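Hypothetical protein PH0495 (Pyrococcus horikoshii, PDB 1X3L) catalyses the ATP-dependent phosphorylation of D-glycerate to 2-phosphoglycerate, a magnesium-dependent reaction in which other nucleoside triphosphates, ADP or pyrophosphate can replace ATP. Local coordinates at residues Asp228-Val233 and Leu239-Gly244; Lys180-Ile185 and Pro258-Phe263; Ala17-Ala20 and Tyr24-Val27. All blocks are in the same frame, centred on the assembly; numbering follows the deposited sequence.

Interaction 1. Residues Asp228-Val233 and Leu239-Gly244. With EDO (1,2-ethanediol), chain F.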
ATOM      1  N   ASP A 228      -0.491  31.714  -4.741  1.00 65.70           N
ATOM      2  CA  ASP A 228      -0.664  32.914  -3.928  1.00 66.54           C
ATOM      3  C   ASP A 228      -0.896  32.674  -2.440  1.00 65.52           C
ATOM      4  O   ASP A 228      -1.774  33.292  -1.836  1.00 65.84           O
ATOM      5  CB  ASP A 228      -1.806  33.763  -4.491  1.00 68.14           C
ATOM      6  CG  ASP A 228      -1.462  34.384  -5.832  1.00 70.47           C
ATOM      7  OD1 ASP A 228      -0.491  35.171  -5.894  1.00 71.69           O
ATOM      8  OD2 ASP A 228      -2.158  34.083  -6.825  1.00 71.81           O
ATOM      9  N   ILE A 229      -0.110  31.780  -1.850  1.00 63.74           N
ATOM     10  CA  ILE A 229      -0.227  31.501  -0.424  1.00 62.55           C
ATOM     11  C   ILE A 229       1.118  31.723   0.255  1.00 61.83           C
ATOM     12  O   ILE A 229       1.257  31.521   1.461  1.00 61.08           O
ATOM     13  CB  ILE A 229      -0.692  30.052  -0.152  1.00 62.28           C
ATOM     14  CG1 ILE A 229       0.215  29.064  -0.882  1.00 61.17           C
ATOM     15  CG2 ILE A 229      -2.145  29.884  -0.575  1.00 62.38           C
ATOM     16  CD1 ILE A 229      -0.119  27.618  -0.596  1.00 60.23           C
ATOM     17  N   TRP A 230       2.104  32.147  -0.532  1.00 61.43           N
ATOM     18  CA  TRP A 230       3.447  32.406  -0.025  1.00 60.73           C
ATOM     19  C   TRP A 230       3.411  33.413   1.120  1.00 61.10           C
ATOM     20  O   TRP A 230       4.131  33.267   2.109  1.00 61.59           O
ATOM     21  CB  TRP A 230       4.343  32.928  -1.154  1.00 59.31           C
ATOM     22  CG  TRP A 230       5.698  33.405  -0.701  1.00 57.75           C
ATOM     23  CD1 TRP A 230       6.157  34.692  -0.708  1.00 57.68           C
ATOM     24  CD2 TRP A 230       6.759  32.605  -0.166  1.00 57.01           C
ATOM     25  NE1 TRP A 230       7.437  34.744  -0.210  1.00 58.03           N
ATOM     26  CE2 TRP A 230       7.832  33.476   0.130  1.00 57.26           C
ATOM     27  CE3 TRP A 230       6.910  31.235   0.094  1.00 56.62           C
ATOM     28  CZ2 TRP A 230       9.041  33.023   0.674  1.00 55.92           C
ATOM     29  CZ3 TRP A 230       8.113  30.784   0.635  1.00 55.76           C
ATOM     30  CH2 TRP A 230       9.162  31.679   0.918  1.00 56.08           C
ATOM     31  N   GLU A 231       2.567  34.430   0.985  1.00 61.01           N
ATOM     32  CA  GLU A 231       2.442  35.454   2.015  1.00 61.30           C
ATOM     33  C   GLU A 231       1.420  35.036   3.069  1.00 60.56           C
ATOM     34  O   GLU A 231       1.375  35.601   4.161  1.00 61.25           O
ATOM     35  CB  GLU A 231       2.017  36.789   1.394  1.00 62.04           C
ATOM     36  CG  GLU A 231       3.011  37.372   0.396  1.00 64.45           C
ATOM     37  CD  GLU A 231       4.317  37.807   1.042  1.00 66.17           C
ATOM     38  OE1 GLU A 231       5.232  38.237   0.305  1.00 66.80           O
ATOM     39  OE2 GLU A 231       4.432  37.721   2.283  1.00 66.68           O
ATOM     40  N   LYS A 232       0.605  34.039   2.739  1.00 59.64           N
ATOM     41  CA  LYS A 232      -0.419  33.567   3.662  1.00 58.47           C
ATOM     42  C   LYS A 232       0.092  32.550   4.678  1.00 57.37           C
ATOM     43  O   LYS A 232      -0.456  32.436   5.773  1.00 58.18           O
ATOM     44  CB  LYS A 232      -1.597  32.976   2.883  1.00 59.48           C
ATOM     45  CG  LYS A 232      -2.354  33.989   2.028  1.00 60.50           C
ATOM     46  CD  LYS A 232      -3.574  33.346   1.370  1.00 60.88           C
ATOM     47  CE  LYS A 232      -4.404  34.358   0.589  1.00 60.68           C
ATOM     48  NZ  LYS A 232      -3.674  34.922  -0.582  1.00 60.44           N
ATOM     49  N   VAL A 233       1.138  31.811   4.321  1.00 55.66           N
ATOM     50  CA  VAL A 233       1.698  30.817   5.233  1.00 54.45           C
ATOM     51  C   VAL A 233       2.392  31.530   6.388  1.00 53.83           C
ATOM     52  O   VAL A 233       2.811  32.677   6.249  1.00 54.71           O
ATOM     53  CB  VAL A 233       2.733  29.917   4.526  1.00 54.04           C
ATOM     54  CG1 VAL A 233       2.079  29.192   3.365  1.00 53.19           C
ATOM     55  CG2 VAL A 233       3.911  30.753   4.045  1.00 53.25           C
ATOM     56  N   LEU A 239      10.498  31.840   6.462  1.00 37.99           N
ATOM     57  CA  LEU A 239      11.852  31.986   6.985  1.00 38.40           C
ATOM     58  C   LEU A 239      12.701  30.734   6.794  1.00 36.44           C
ATOM     59  O   LEU A 239      13.855  30.821   6.385  1.00 36.75           O
ATOM     60  CB  LEU A 239      11.822  32.363   8.470  1.00 39.79           C
ATOM     61  CG  LEU A 239      13.200  32.568   9.114  1.00 42.00           C
ATOM     62  CD1 LEU A 239      13.931  33.709   8.413  1.00 44.32           C
ATOM     63  CD2 LEU A 239      13.035  32.873  10.602  1.00 41.93           C
ATOM     64  N   HIS A 240      12.141  29.569   7.094  1.00 36.25           N
ATOM     65  CA  HIS A 240      12.908  28.343   6.933  1.00 36.32           C
ATOM     66  C   HIS A 240      13.267  28.114   5.475  1.00 35.01           C
ATOM     67  O   HIS A 240      14.369  27.667   5.162  1.00 36.13           O
ATOM     68  CB  HIS A 240      12.143  27.126   7.441  1.00 36.40           C
ATOM     69  CG  HIS A 240      12.865  25.841   7.191  1.00 38.05           C
ATOM     70  ND1 HIS A 240      14.044  25.518   7.828  1.00 37.73           N
ATOM     71  CD2 HIS A 240      12.620  24.835   6.319  1.00 36.69           C
ATOM     72  CE1 HIS A 240      14.497  24.370   7.358  1.00 38.02           C
ATOM     73  NE2 HIS A 240      13.650  23.934   6.441  1.00 38.35           N
ATOM     74  N   ILE A 241      12.329  28.419   4.586  1.00 34.57           N
ATOM     75  CA  ILE A 241      12.561  28.236   3.162  1.00 37.11           C
ATOM     76  C   ILE A 241      13.582  29.240   2.630  1.00 37.10           C
ATOM     77  O   ILE A 241      14.418  28.886   1.801  1.00 37.99           O
ATOM     78  CB  ILE A 241      11.229  28.324   2.372  1.00 36.58           C
ATOM     79  CG1 ILE A 241      10.395  27.069   2.665  1.00 37.60           C
ATOM     80  CG2 ILE A 241      11.504  28.460   0.875  1.00 36.80           C
ATOM     81  CD1 ILE A 241       9.001  27.080   2.075  1.00 39.37           C
ATOM     82  N   GLU A 242      13.516  30.484   3.102  1.00 36.81           N
ATOM     83  CA  GLU A 242      14.477  31.498   2.676  1.00 37.25           C
ATOM     84  C   GLU A 242      15.868  31.068   3.142  1.00 36.65           C
ATOM     85  O   GLU A 242      16.860  31.245   2.427  1.00 37.27           O
ATOM     86  CB  GLU A 242      14.131  32.864   3.278  1.00 39.03           C
ATOM     87  CG  GLU A 242      12.945  33.560   2.616  1.00 42.44           C
ATOM     88  CD  GLU A 242      13.191  33.843   1.145  1.00 43.46           C
ATOM     89  OE1 GLU A 242      14.293  34.326   0.809  1.00 46.47           O
ATOM     90  OE2 GLU A 242      12.286  33.595   0.324  1.00 45.30           O
ATOM     91  N   ARG A 243      15.940  30.505   4.344  1.00 35.76           N
ATOM     92  CA  ARG A 243      17.214  30.035   4.876  1.00 36.94           C
ATOM     93  C   ARG A 243      17.738  28.920   3.974  1.00 37.11           C
ATOM     94  O   ARG A 243      18.936  28.832   3.715  1.00 36.85           O
ATOM     95  CB  ARG A 243      17.053  29.507   6.301  1.00 37.50           C
ATOM     96  CG  ARG A 243      16.707  30.563   7.344  1.00 39.86           C
ATOM     97  CD  ARG A 243      16.927  30.005   8.741  1.00 41.32           C
ATOM     98  NE  ARG A 243      18.342  29.710   8.961  1.00 44.70           N
ATOM     99  CZ  ARG A 243      18.805  28.880   9.891  1.00 44.85           C
ATOM    100  NH1 ARG A 243      17.966  28.248  10.702  1.00 44.81           N
ATOM    101  NH2 ARG A 243      20.111  28.672  10.001  1.00 44.11           N
ATOM    102  N   GLY A 244      16.829  28.068   3.500  1.00 36.42           N
ATOM    103  CA  GLY A 244      17.220  26.982   2.616  1.00 35.10           C
ATOM    104  C   GLY A 244      17.748  27.533   1.304  1.00 35.44           C
ATOM    105  O   GLY A 244      18.706  27.012   0.735  1.00 33.87           O
TER
HETATM  106  C1  EDO F 504       9.247  37.238  -2.136  1.00 69.85           C
HETATM  107  O1  EDO F 504      10.289  36.591  -2.880  1.00 70.96           O
HETATM  108  C2  EDO F 504       9.657  37.370  -0.670  1.00 69.15           C
HETATM  109  O2  EDO F 504       8.622  38.022   0.073  1.00 68.76           O
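The indole of Trp-230 reaches from a turn to the next helix, meeting Ile-241 and Glu-242 with the far end of its six-membered ring. Backbones stay well apart, the nearest CA atoms (Trp-230 and Ile-241) being 10.5 Å from each other, and chi1 of 172°, with CG opposite the backbone N of Trp-230, helps to send the ring that way. This end is the packed side: CG2 of buried Ile-241 sits at the ring edge, near its plane, 4.0 Å from CH2 of Trp-230, and CD1 of Ile-241 adds contact with CZ3. OE2 of Glu-242 comes obliquely to within 3.3 Å of CZ2 of Trp-230, with the carboxylate plane turned 68° from the ring. Its polar tie is a salt bridge to Lys-221; against the ring carbons it merely packs. The NE1 edge is looser. There a 1,2-ethanediol, probably left from crystallisation, puts C2 3.5 Å from NE1 of Trp-230, bonds weakly to OE1 of exposed Glu-231 and is also held by Lys-221. Trp-230 packs on Lys-221, Leu-224 and Glu-225 as well, so the indole ties helix 217-226, which ends in a Schellman motif at Asp-228, to helix 235-246.

Interaction 2. Residues Lys180-Ile185 and Pro258-Phe263. With EDO (1,2-ethanediol), chain D.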
ATOM      1  N   LYS A 180      15.526  12.708   4.683  1.00 30.96           N
ATOM      2  CA  LYS A 180      16.271  13.224   5.824  1.00 31.82           C
ATOM      3  C   LYS A 180      16.485  12.227   6.954  1.00 33.47           C
ATOM      4  O   LYS A 180      17.498  12.291   7.648  1.00 35.35           O
ATOM      5  CB  LYS A 180      15.610  14.506   6.338  1.00 32.40           C
ATOM      6  CG  LYS A 180      15.834  15.693   5.396  1.00 32.78           C
ATOM      7  CD  LYS A 180      15.144  16.958   5.884  1.00 35.45           C
ATOM      8  CE  LYS A 180      15.602  18.170   5.093  1.00 36.71           C
ATOM      9  NZ  LYS A 180      17.071  18.419   5.276  1.00 40.45           N
ATOM     10  N   LEU A 181      15.549  11.299   7.144  1.00 32.76           N
ATOM     11  CA  LEU A 181      15.713  10.303   8.195  1.00 32.79           C
ATOM     12  C   LEU A 181      16.913   9.426   7.827  1.00 32.34           C
ATOM     13  O   LEU A 181      17.761   9.129   8.668  1.00 32.78           O
ATOM     14  CB  LEU A 181      14.452   9.437   8.336  1.00 32.29           C
ATOM     15  CG  LEU A 181      14.416   8.469   9.525  1.00 32.47           C
ATOM     16  CD1 LEU A 181      14.336   9.260  10.831  1.00 31.45           C
ATOM     17  CD2 LEU A 181      13.211   7.537   9.401  1.00 32.43           C
ATOM     18  N   ALA A 182      16.986   9.022   6.564  1.00 31.40           N
ATOM     19  CA  ALA A 182      18.091   8.189   6.102  1.00 31.58           C
ATOM     20  C   ALA A 182      19.433   8.913   6.248  1.00 32.94           C
ATOM     21  O   ALA A 182      20.455   8.278   6.489  1.00 33.09           O
ATOM     22  CB  ALA A 182      17.873   7.787   4.650  1.00 32.60           C
ATOM     23  N   LYS A 183      19.431  10.234   6.101  1.00 33.39           N
ATOM     24  CA  LYS A 183      20.672  10.998   6.233  1.00 35.46           C
ATOM     25  C   LYS A 183      21.201  10.973   7.664  1.00 36.34           C
ATOM     26  O   LYS A 183      22.372  11.260   7.899  1.00 35.78           O
ATOM     27  CB  LYS A 183      20.467  12.451   5.795  1.00 33.62           C
ATOM     28  CG  LYS A 183      20.275  12.633   4.303  1.00 33.99           C
ATOM     29  CD  LYS A 183      20.098  14.102   3.930  1.00 36.22           C
ATOM     30  CE  LYS A 183      21.361  14.916   4.195  1.00 38.84           C
ATOM     31  NZ  LYS A 183      21.202  16.341   3.774  1.00 39.54           N
ATOM     32  N   MET A 184      20.338  10.615   8.611  1.00 37.13           N
ATOM     33  CA  MET A 184      20.718  10.566  10.022  1.00 38.99           C
ATOM     34  C   MET A 184      21.285   9.218  10.460  1.00 39.15           C
ATOM     35  O   MET A 184      21.748   9.079  11.590  1.00 39.95           O
ATOM     36  CB  MET A 184      19.511  10.905  10.904  1.00 40.65           C
ATOM     37  CG  MET A 184      18.928  12.286  10.665  1.00 44.90           C
ATOM     38  SD  MET A 184      17.411  12.558  11.613  1.00 52.11           S
ATOM     39  CE  MET A 184      18.082  13.423  13.051  1.00 53.36           C
ATOM     40  N   ILE A 185      21.247   8.226   9.576  1.00 37.60           N
ATOM     41  CA  ILE A 185      21.761   6.897   9.910  1.00 37.74           C
ATOM     42  C   ILE A 185      23.282   6.845   9.748  1.00 39.71           C
ATOM     43  O   ILE A 185      23.803   6.979   8.640  1.00 40.76           O
ATOM     44  CB  ILE A 185      21.119   5.823   9.013  1.00 37.50           C
ATOM     45  CG1 ILE A 185      19.598   5.811   9.220  1.00 35.70           C
ATOM     46  CG2 ILE A 185      21.708   4.464   9.325  1.00 37.11           C
ATOM     47  CD1 ILE A 185      18.855   4.890   8.264  1.00 31.01           C
ATOM     48  N   PRO A 258      25.065   4.817  -0.090  1.00 38.84           N
ATOM     49  CA  PRO A 258      25.527   3.428  -0.176  1.00 39.15           C
ATOM     50  C   PRO A 258      25.231   2.603   1.073  1.00 38.07           C
ATOM     51  O   PRO A 258      25.155   1.378   1.009  1.00 39.87           O
ATOM     52  CB  PRO A 258      27.029   3.578  -0.421  1.00 40.02           C
ATOM     53  CG  PRO A 258      27.115   4.879  -1.177  1.00 41.43           C
ATOM     54  CD  PRO A 258      26.159   5.755  -0.400  1.00 40.40           C
ATOM     55  N   ASN A 259      25.057   3.279   2.204  1.00 35.75           N
ATOM     56  CA  ASN A 259      24.795   2.601   3.468  1.00 34.78           C
ATOM     57  C   ASN A 259      23.312   2.433   3.834  1.00 33.95           C
ATOM     58  O   ASN A 259      22.993   1.784   4.826  1.00 33.46           O
ATOM     59  CB  ASN A 259      25.520   3.333   4.599  1.00 32.71           C
ATOM     60  CG  ASN A 259      25.035   4.757   4.773  1.00 35.12           C
ATOM     61  OD1 ASN A 259      25.047   5.550   3.828  1.00 34.46           O
ATOM     62  ND2 ASN A 259      24.608   5.093   5.986  1.00 34.34           N
ATOM     63  N   VAL A 260      22.411   3.021   3.049  1.00 33.75           N
ATOM     64  CA  VAL A 260      20.977   2.902   3.319  1.00 32.63           C
ATOM     65  C   VAL A 260      20.312   2.204   2.135  1.00 33.44           C
ATOM     66  O   VAL A 260      20.342   2.701   1.011  1.00 33.08           O
ATOM     67  CB  VAL A 260      20.317   4.287   3.540  1.00 33.02           C
ATOM     68  CG1 VAL A 260      18.819   4.117   3.804  1.00 32.48           C
ATOM     69  CG2 VAL A 260      20.975   4.993   4.716  1.00 28.56           C
ATOM     70  N   HIS A 261      19.707   1.052   2.403  1.00 32.92           N
ATOM     71  CA  HIS A 261      19.071   0.256   1.365  1.00 33.40           C
ATOM     72  C   HIS A 261      17.560   0.155   1.535  1.00 32.25           C
ATOM     73  O   HIS A 261      17.063  -0.201   2.600  1.00 30.49           O
ATOM     74  CB  HIS A 261      19.681  -1.143   1.377  1.00 35.04           C
ATOM     75  CG  HIS A 261      21.176  -1.140   1.408  1.00 39.24           C
ATOM     76  ND1 HIS A 261      21.946  -1.102   0.265  1.00 40.99           N
ATOM     77  CD2 HIS A 261      22.044  -1.126   2.446  1.00 39.18           C
ATOM     78  CE1 HIS A 261      23.223  -1.067   0.598  1.00 41.27           C
ATOM     79  NE2 HIS A 261      23.311  -1.081   1.916  1.00 42.35           N
ATOM     80  N   ASN A 262      16.839   0.459   0.467  1.00 31.73           N
ATOM     81  CA  ASN A 262      15.387   0.409   0.484  1.00 31.46           C
ATOM     82  C   ASN A 262      14.870  -0.865  -0.170  1.00 31.04           C
ATOM     83  O   ASN A 262      15.265  -1.210  -1.283  1.00 29.96           O
ATOM     84  CB  ASN A 262      14.823   1.638  -0.226  1.00 30.32           C
ATOM     85  CG  ASN A 262      15.041   2.914   0.567  1.00 32.84           C
ATOM     86  OD1 ASN A 262      14.421   3.118   1.612  1.00 31.04           O
ATOM     87  ND2 ASN A 262      15.931   3.773   0.083  1.00 30.85           N
ATOM     88  N   PHE A 263      13.994  -1.561   0.546  1.00 30.14           N
ATOM     89  CA  PHE A 263      13.394  -2.801   0.069  1.00 31.09           C
ATOM     90  C   PHE A 263      11.873  -2.695   0.159  1.00 31.29           C
ATOM     91  O   PHE A 263      11.328  -2.320   1.198  1.00 31.66           O
ATOM     92  CB  PHE A 263      13.843  -3.988   0.932  1.00 30.49           C
ATOM     93  CG  PHE A 263      15.333  -4.205   0.952  1.00 31.87           C
ATOM     94  CD1 PHE A 263      15.953  -4.973  -0.033  1.00 32.63           C
ATOM     95  CD2 PHE A 263      16.115  -3.642   1.958  1.00 30.91           C
ATOM     96  CE1 PHE A 263      17.334  -5.181  -0.013  1.00 33.26           C
ATOM     97  CE2 PHE A 263      17.497  -3.841   1.990  1.00 31.23           C
ATOM     98  CZ  PHE A 263      18.107  -4.613   1.003  1.00 31.88           C
TER
HETATM   99  C1  EDO D 502      19.086   5.855   0.118  1.00 44.53           C
HETATM  100  O1  EDO D 502      20.308   5.237  -0.324  1.00 43.78           O
HETATM  101  C2  EDO D 502      18.335   6.466  -1.068  1.00 43.97           C
HETATM  102  O2  EDO D 502      18.015   5.450  -2.025  1.00 45.27           O
HETATM  103  O   HOH W   1      23.325   7.785   6.269  1.00 35.01           O
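A water is gripped by three groups from both segments: it donates to the carbonyl oxygens of Ala-182 and Ile-185 and accepts from the side-chain amide of Asn-259. This small polar network links the turn after helix 180-183 to the start of strand 260-266, an outermost strand of the six-stranded parallel sheet, whose 3-2-1-4-5-6 order is that of a Rossmann-like alpha/beta fold. The water lies 2.9 Å from O of Ala-182 and 3.0 Å from ND2 of Asn-259; its distance to O of Ile-185 is too short to be trusted. The direct bond is weak, with ND2 of Asn-259 3.4 Å from O of Ile-185 and an N-H...O angle of only 123°. Because ND2 also bonds to Gly-187 O, this amide links the turn before strand 188-194 with the neighbouring strand 260-266. The backbones of Asn-259 and His-261 pair with Gly-189, and His-261 also with Val-191.

Next to this polar patch the contact is apolar. Val-260 has CG1 opposite its backbone N (chi1 179°), so that CG1 faces Ala-182 while CG2 reaches both Ala-182 and Ile-185. CG1 of Val-260 meets CB of Ala-182 at 3.9 Å, and CG2 of Val-260 lies 4.1 Å from CD1 of Ile-185. Ile-185 and Ala-182 are buried, and the first of them also packs on Leu-116 of helix 103-118, so the valine joins a layer that already includes a second helix. Beside Val-260 a 1,2-ethanediol, probably from the crystallisation liquor, is hydrogen-bonded to Leu-257 N and Asp-256 OD1. The same CG2 of Val-260 that touches the isoleucine also rests 3.8 Å from the carbonyl O of Ala-182, one of the two carbonyl oxygens to which the water donates.

Interaction 3. Residues Ala17-Ala20 and Tyr24-Val27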
ATOM      1  N   ALA A  17      -2.605 -14.278  -1.788  1.00 25.14           N
ATOM      2  CA  ALA A  17      -2.352 -12.859  -2.012  1.00 25.48           C
ATOM      3  C   ALA A  17      -2.376 -12.110  -0.688  1.00 25.04           C
ATOM      4  O   ALA A  17      -1.533 -11.256  -0.434  1.00 22.70           O
ATOM      5  CB  ALA A  17      -3.402 -12.276  -2.963  1.00 21.60           C
ATOM      6  N   ILE A  18      -3.350 -12.435   0.155  1.00 24.62           N
ATOM      7  CA  ILE A  18      -3.473 -11.771   1.441  1.00 27.61           C
ATOM      8  C   ILE A  18      -2.295 -12.098   2.357  1.00 28.51           C
ATOM      9  O   ILE A  18      -1.764 -11.213   3.017  1.00 28.68           O
ATOM     10  CB  ILE A  18      -4.799 -12.148   2.128  1.00 28.26           C
ATOM     11  CG1 ILE A  18      -5.969 -11.658   1.273  1.00 29.20           C
ATOM     12  CG2 ILE A  18      -4.864 -11.523   3.518  1.00 28.65           C
ATOM     13  CD1 ILE A  18      -7.329 -12.107   1.779  1.00 32.41           C
ATOM     14  N   LYS A  19      -1.878 -13.362   2.380  1.00 30.03           N
ATOM     15  CA  LYS A  19      -0.749 -13.776   3.217  1.00 32.21           C
ATOM     16  C   LYS A  19       0.548 -13.089   2.785  1.00 30.71           C
ATOM     17  O   LYS A  19       1.347 -12.677   3.622  1.00 31.70           O
ATOM     18  CB  LYS A  19      -0.554 -15.294   3.153  1.00 33.87           C
ATOM     19  CG  LYS A  19      -1.696 -16.109   3.743  1.00 39.77           C
ATOM     20  CD  LYS A  19      -1.449 -17.601   3.553  1.00 41.97           C
ATOM     21  CE  LYS A  19      -2.655 -18.424   3.973  1.00 46.31           C
ATOM     22  NZ  LYS A  19      -2.456 -19.884   3.701  1.00 47.31           N
ATOM     23  N   ALA A  20       0.752 -12.968   1.480  1.00 29.20           N
ATOM     24  CA  ALA A  20       1.959 -12.330   0.957  1.00 28.75           C
ATOM     25  C   ALA A  20       1.983 -10.835   1.284  1.00 28.49           C
ATOM     26  O   ALA A  20       3.029 -10.188   1.190  1.00 27.15           O
ATOM     27  CB  ALA A  20       2.046 -12.537  -0.553  1.00 28.61           C
ATOM     28  N   TYR A  24       3.538  -8.859   9.093  1.00 29.73           N
ATOM     29  CA  TYR A  24       4.389  -9.778   9.836  1.00 31.69           C
ATOM     30  C   TYR A  24       5.029 -10.815   8.900  1.00 32.66           C
ATOM     31  O   TYR A  24       6.252 -10.963   8.872  1.00 31.68           O
ATOM     32  CB  TYR A  24       3.575 -10.486  10.925  1.00 32.44           C
ATOM     33  CG  TYR A  24       4.390 -11.420  11.781  1.00 35.51           C
ATOM     34  CD1 TYR A  24       5.187 -10.935  12.821  1.00 35.97           C
ATOM     35  CD2 TYR A  24       4.396 -12.793  11.531  1.00 37.21           C
ATOM     36  CE1 TYR A  24       5.971 -11.791  13.588  1.00 36.73           C
ATOM     37  CE2 TYR A  24       5.176 -13.657  12.290  1.00 39.11           C
ATOM     38  CZ  TYR A  24       5.961 -13.148  13.317  1.00 39.46           C
ATOM     39  OH  TYR A  24       6.744 -13.999  14.057  1.00 39.41           O
ATOM     40  N   ARG A  25       4.205 -11.528   8.136  1.00 32.61           N
ATOM     41  CA  ARG A  25       4.714 -12.539   7.210  1.00 34.08           C
ATOM     42  C   ARG A  25       5.620 -11.938   6.139  1.00 33.13           C
ATOM     43  O   ARG A  25       6.637 -12.527   5.783  1.00 32.78           O
ATOM     44  CB  ARG A  25       3.560 -13.266   6.513  1.00 36.44           C
ATOM     45  CG  ARG A  25       2.682 -14.106   7.426  1.00 42.94           C
ATOM     46  CD  ARG A  25       1.451 -14.596   6.670  1.00 45.56           C
ATOM     47  NE  ARG A  25       0.514 -15.315   7.529  1.00 48.81           N
ATOM     48  CZ  ARG A  25       0.570 -16.621   7.768  1.00 51.16           C
ATOM     49  NH1 ARG A  25       1.521 -17.358   7.208  1.00 52.19           N
ATOM     50  NH2 ARG A  25      -0.326 -17.188   8.567  1.00 51.40           N
ATOM     51  N   ALA A  26       5.242 -10.773   5.620  1.00 32.22           N
ATOM     52  CA  ALA A  26       6.034 -10.121   4.579  1.00 31.14           C
ATOM     53  C   ALA A  26       7.469  -9.880   5.038  1.00 31.87           C
ATOM     54  O   ALA A  26       8.415 -10.076   4.267  1.00 30.82           O
ATOM     55  CB  ALA A  26       5.384  -8.804   4.165  1.00 31.06           C
ATOM     56  N   VAL A  27       7.636  -9.454   6.289  1.00 31.20           N
ATOM     57  CA  VAL A  27       8.976  -9.207   6.812  1.00 31.14           C
ATOM     58  C   VAL A  27       9.775 -10.505   6.868  1.00 32.66           C
ATOM     59  O   VAL A  27      10.934 -10.539   6.457  1.00 32.91           O
ATOM     60  CB  VAL A  27       8.942  -8.576   8.230  1.00 31.17           C
ATOM     61  CG1 VAL A  27      10.356  -8.538   8.819  1.00 29.65           C
ATOM     62  CG2 VAL A  27       8.364  -7.164   8.158  1.00 27.20           C
TER
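Lys-19 brings its CG loosely over one face of the Arg-25 guanidinium, while the other flat group here, the Tyr-24 ring, turns to different partners: it makes a cation-pi contact with Arg-65 and its OH bonds to Asp-69. The arginine chain is extended from CG to NE, and chi4 of -88° then twists the guanidinium out of the line of that chain, which offers a face to the lysine. Nearer the backbone the touching is closer. CD of Arg-25 lies 3.6 Å from the carbonyl O of Lys-19, and CB of Arg-25 is 3.7 Å from the same oxygen. Alongside, CD of Arg-25 and CB of Lys-19 are 4.1 Å apart, an aliphatic contact between two exposed side chains. One residue further on, the methyl CB of buried Ala-26 comes to 4.0 Å from O of Ala-20, where the two CA atoms approach to 5.9 Å.

These segments flank the tight bend between helix 6-20 and helix 23-30, and Asp-22 in that bend accepts a hydrogen bond from the backbone N of Arg-25. The inner sides are covered by helix 268-281 at Ala-17 and Ala-20, and by strand 260-266 at Ala-26 and Val-27. Since the two segments share no hydrogen bond, they meet by van der Waals packing, and the like charges, NZ of Lys-19 and NH1 of Arg-25 5.9 Å apart, are probably kept separate and hydrated.

Overall arrangement
All three interactions are partly buried, but they differ in place and chemistry. Interaction 1 joins a loop to the helix that follows it and interaction 3 two consecutive helices, yet they lie on opposite sides of the chain's centre, with centres about 43 Å apart. Interaction 3 has two exposed, like-charged side chains at its surface; interaction 1 has one buried isoleucine beside an anchored carboxylate. Interaction 2, with two buried residues at the edge of the parallel sheet, brings together segments some 73 residues apart and combines methyl packing with a water-mediated network. Strand 260-266 connects interactions 2 and 3, forming one side of the former and covering Ala-26 and Val-27 of the latter. Along the chain, interaction 1 falls between the two segments of interaction 2.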